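Local coordinates for protein response regulator (Vibrio cholerae O1 biovar El Tor, PDB 7KPO) that is the DNA-binding domain of the sensor histidine kinase ChiS and probably binds DNA, at residues Asn75-Ile80 and Met96-Leu101. Residues are numbered along the deposited sequence; the frame is centred on the assembly and turned at random.
Sequences NSLDYI and MQRDKL. With SO4 (sulfate ion), chain D.
In the C-terminal helical hairpin of this DNA-binding domain, helix 70-83 and helix 89-106 run nearly antiparallel, and L77, D78, R98 and L101 join them. The axes of the two short segments come within 10.8 Å at 153°, with L77 and R98 facing each other at the level of closest backbone approach. The apolar part is made by one methyl: L77 CD1 lies 4.0 Å from R98 CB, where the two side chains pass in opposite directions, and, less certainly, 4.1 Å from CD1 in one of the two conformers of L101. A19 of helix 2-27 packs against L77, and V11 probably against L101, extending this apolar cluster to a third helix.

R98 leaves its helix with CG anti to the backbone N and then bends at chi3, which carries the guanidinium past L77 to D78. There NH1 donates to D78 OD1 over 2.7 Å in a salt bridge with an N-H...O angle of 158°. The acceptor lies almost in the guanidinium plane, yet the donor approaches from above the carboxylate plane, the two planes being 63° apart. A sulfate, probably from the crystallisation liquor, sits in the guanidinium plane at the NH1-NH2 edge: its O3 accepts from R98 NH2 at 3.0 Å and from the other N-H of NH1 at 3.3 Å. R91, together with K85 and R91 of the second subunit, also binds this anion. D78 and the sulfate thus set the guanidinium's rotation from two sides, and the acid probably offsets part of the positive charge gathered round the anion at the subunit interface.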
loop_
_atom_site.group_PDB
_atom_site.type_symbol
_atom_site.label_atom_id
_atom_site.label_comp_id
_atom_site.label_asym_id
_atom_site.label_seq_id
_atom_site.Cartn_x
_atom_site.Cartn_y
_atom_site.Cartn_z
ATOM N N ASN A 75 -9.046 -9.969 -2.411
ATOM C CA ASN A 75 -8.503 -10.266 -1.058
ATOM C C ASN A 75 -7.054 -10.750 -1.186
ATOM O O ASN A 75 -6.252 -10.458 -0.294
ATOM C CB ASN A 75 -9.341 -11.305 -0.315
ATOM C CG ASN A 75 -10.697 -10.781 0.100
ATOM O OD1 ASN A 75 -10.907 -9.574 0.163
ATOM N ND2 ASN A 75 -11.611 -11.688 0.390
ATOM N N SER A 76 -6.749 -11.476 -2.259
ATOM C CA SER A 76 -5.379 -11.980 -2.521
ATOM C C SER A 76 -4.433 -10.801 -2.783
ATOM O O SER A 76 -3.329 -10.767 -2.207
ATOM C CB SER A 76 -5.379 -12.933 -3.678
ATOM O OG SER A 76 -6.161 -14.081 -3.390
ATOM N N LEU A 77 -4.846 -9.878 -3.659
ATOM C CA LEU A 77 -4.018 -8.681 -3.946
ATOM C C LEU A 77 -3.805 -7.902 -2.639
ATOM O O LEU A 77 -2.667 -7.492 -2.365
ATOM C CB LEU A 77 -4.706 -7.804 -5.000
ATOM C CG LEU A 77 -5.077 -8.477 -6.324
ATOM C CD1 LEU A 77 -5.729 -7.480 -7.265
ATOM C CD2 LEU A 77 -3.875 -9.108 -6.998
ATOM N N ASP A 78 -4.861 -7.734 -1.839
ATOM C CA ASP A 78 -4.758 -6.979 -0.559
ATOM C C ASP A 78 -3.810 -7.699 0.410
ATOM O O ASP A 78 -3.004 -7.024 1.065
ATOM C CB ASP A 78 -6.134 -6.787 0.080
ATOM C CG ASP A 78 -7.044 -5.829 -0.671
ATOM O OD1 ASP A 78 -6.545 -5.110 -1.555
ATOM O OD2 ASP A 78 -8.251 -5.825 -0.373
ATOM N N TYR A 79 -3.906 -9.024 0.496
ATOM C CA TYR A 79 -3.049 -9.801 1.427
ATOM C C TYR A 79 -1.577 -9.636 1.038
ATOM O O TYR A 79 -0.711 -9.381 1.900
ATOM C CB TYR A 79 -3.439 -11.278 1.411
ATOM C CG TYR A 79 -2.650 -12.117 2.378
ATOM C CD1 TYR A 79 -1.416 -12.639 2.031
ATOM C CD2 TYR A 79 -3.130 -12.372 3.652
ATOM C CE1 TYR A 79 -0.682 -13.404 2.920
ATOM C CE2 TYR A 79 -2.408 -13.135 4.553
ATOM C CZ TYR A 79 -1.180 -13.656 4.184
ATOM O OH TYR A 79 -0.459 -14.412 5.060
ATOM N N ILE A 80 -1.294 -9.796 -0.250
ATOM C CA ILE A 80 0.106 -9.682 -0.748
ATOM C C ILE A 80 0.624 -8.258 -0.496
ATOM O O ILE A 80 1.761 -8.124 -0.008
ATOM C CB ILE A 80 0.169 -10.141 -2.214
ATOM C CG1 ILE A 80 -0.069 -11.655 -2.262
ATOM C CG2 ILE A 80 1.486 -9.735 -2.857
ATOM C CD1 ILE A 80 -0.313 -12.221 -3.638
HETATM N N MSE A 96 -2.134 -0.516 -9.399
HETATM C CA MSE A 96 -2.859 0.023 -10.537
HETATM C C MSE A 96 -3.839 -1.016 -11.084
HETATM O O MSE A 96 -4.970 -0.672 -11.432
HETATM C CB MSE A 96 -1.862 0.520 -11.586
HETATM C CG MSE A 96 -1.053 1.731 -11.137
HETATM SE SE MSE A 96 -2.105 3.372 -11.094
HETATM C CE MSE A 96 -2.447 3.784 -12.971
ATOM N N GLN A 97 -3.427 -2.286 -11.148
ATOM C CA GLN A 97 -4.311 -3.325 -11.662
ATOM C C GLN A 97 -5.463 -3.546 -10.666
ATOM O O GLN A 97 -6.598 -3.790 -11.125
ATOM C CB GLN A 97 -3.518 -4.599 -11.972
ATOM C CG GLN A 97 -2.515 -4.435 -13.112
ATOM C CD GLN A 97 -3.154 -4.394 -14.480
ATOM O OE1 GLN A 97 -3.857 -5.314 -14.881
ATOM N NE2 GLN A 97 -2.847 -3.359 -15.244
ATOM N N ARG A 98 -5.181 -3.464 -9.362
ATOM C CA ARG A 98 -6.250 -3.605 -8.334
ATOM C C ARG A 98 -7.291 -2.503 -8.566
ATOM O O ARG A 98 -8.495 -2.803 -8.575
ATOM C CB ARG A 98 -5.679 -3.487 -6.914
ATOM C CG ARG A 98 -6.734 -3.406 -5.813
ATOM C CD ARG A 98 -6.178 -3.395 -4.395
ATOM N NE ARG A 98 -5.275 -2.295 -4.075
ATOM C CZ ARG A 98 -4.685 -2.112 -2.891
ATOM N NH1 ARG A 98 -4.893 -2.956 -1.891
ATOM N NH2 ARG A 98 -3.882 -1.080 -2.713
ATOM N N ASP A 99 -6.837 -1.263 -8.739
ATOM C CA ASP A 99 -7.789 -0.139 -8.945
ATOM C C ASP A 99 -8.577 -0.338 -10.240
ATOM O O ASP A 99 -9.781 -0.051 -10.260
ATOM C CB ASP A 99 -7.067 1.207 -8.965
ATOM C CG ASP A 99 -6.680 1.711 -7.587
ATOM O OD1 ASP A 99 -6.845 0.942 -6.614
ATOM O OD2 ASP A 99 -6.252 2.879 -7.494
ATOM N N LYS A 100 -7.918 -0.845 -11.279
ATOM C CA LYS A 100 -8.598 -1.079 -12.579
ATOM C C LYS A 100 -9.726 -2.098 -12.364
ATOM O O LYS A 100 -10.875 -1.815 -12.753
ATOM C CB LYS A 100 -7.561 -1.549 -13.603
ATOM C CG LYS A 100 -8.043 -1.668 -15.041
ATOM C CD LYS A 100 -6.951 -2.158 -15.973
ATOM C CE LYS A 100 -7.356 -2.198 -17.432
ATOM N NZ LYS A 100 -7.678 -0.847 -17.945
ATOM N N LEU A 101 -9.413 -3.229 -11.731
ATOM C CA LEU A 101 -10.445 -4.267 -11.466
ATOM C C LEU A 101 -11.605 -3.658 -10.682
ATOM O O LEU A 101 -12.763 -3.859 -11.083
ATOM C CB LEU A 101 -9.826 -5.408 -10.657
ATOM C CG LEU A 101 -8.930 -6.351 -11.445
ATOM C CD1 LEU A 101 -8.219 -7.325 -10.518
ATOM C CD2 LEU A 101 -9.746 -7.090 -12.495
HETATM S S SO4 D . -1.650 -1.057 0.351
HETATM O O1 SO4 D . -1.421 0.053 1.239
HETATM O O2 SO4 D . -1.066 -0.776 -0.940
HETATM O O3 SO4 D . -3.065 -1.258 0.192
HETATM O O4 SO4 D . -1.050 -2.240 0.915
#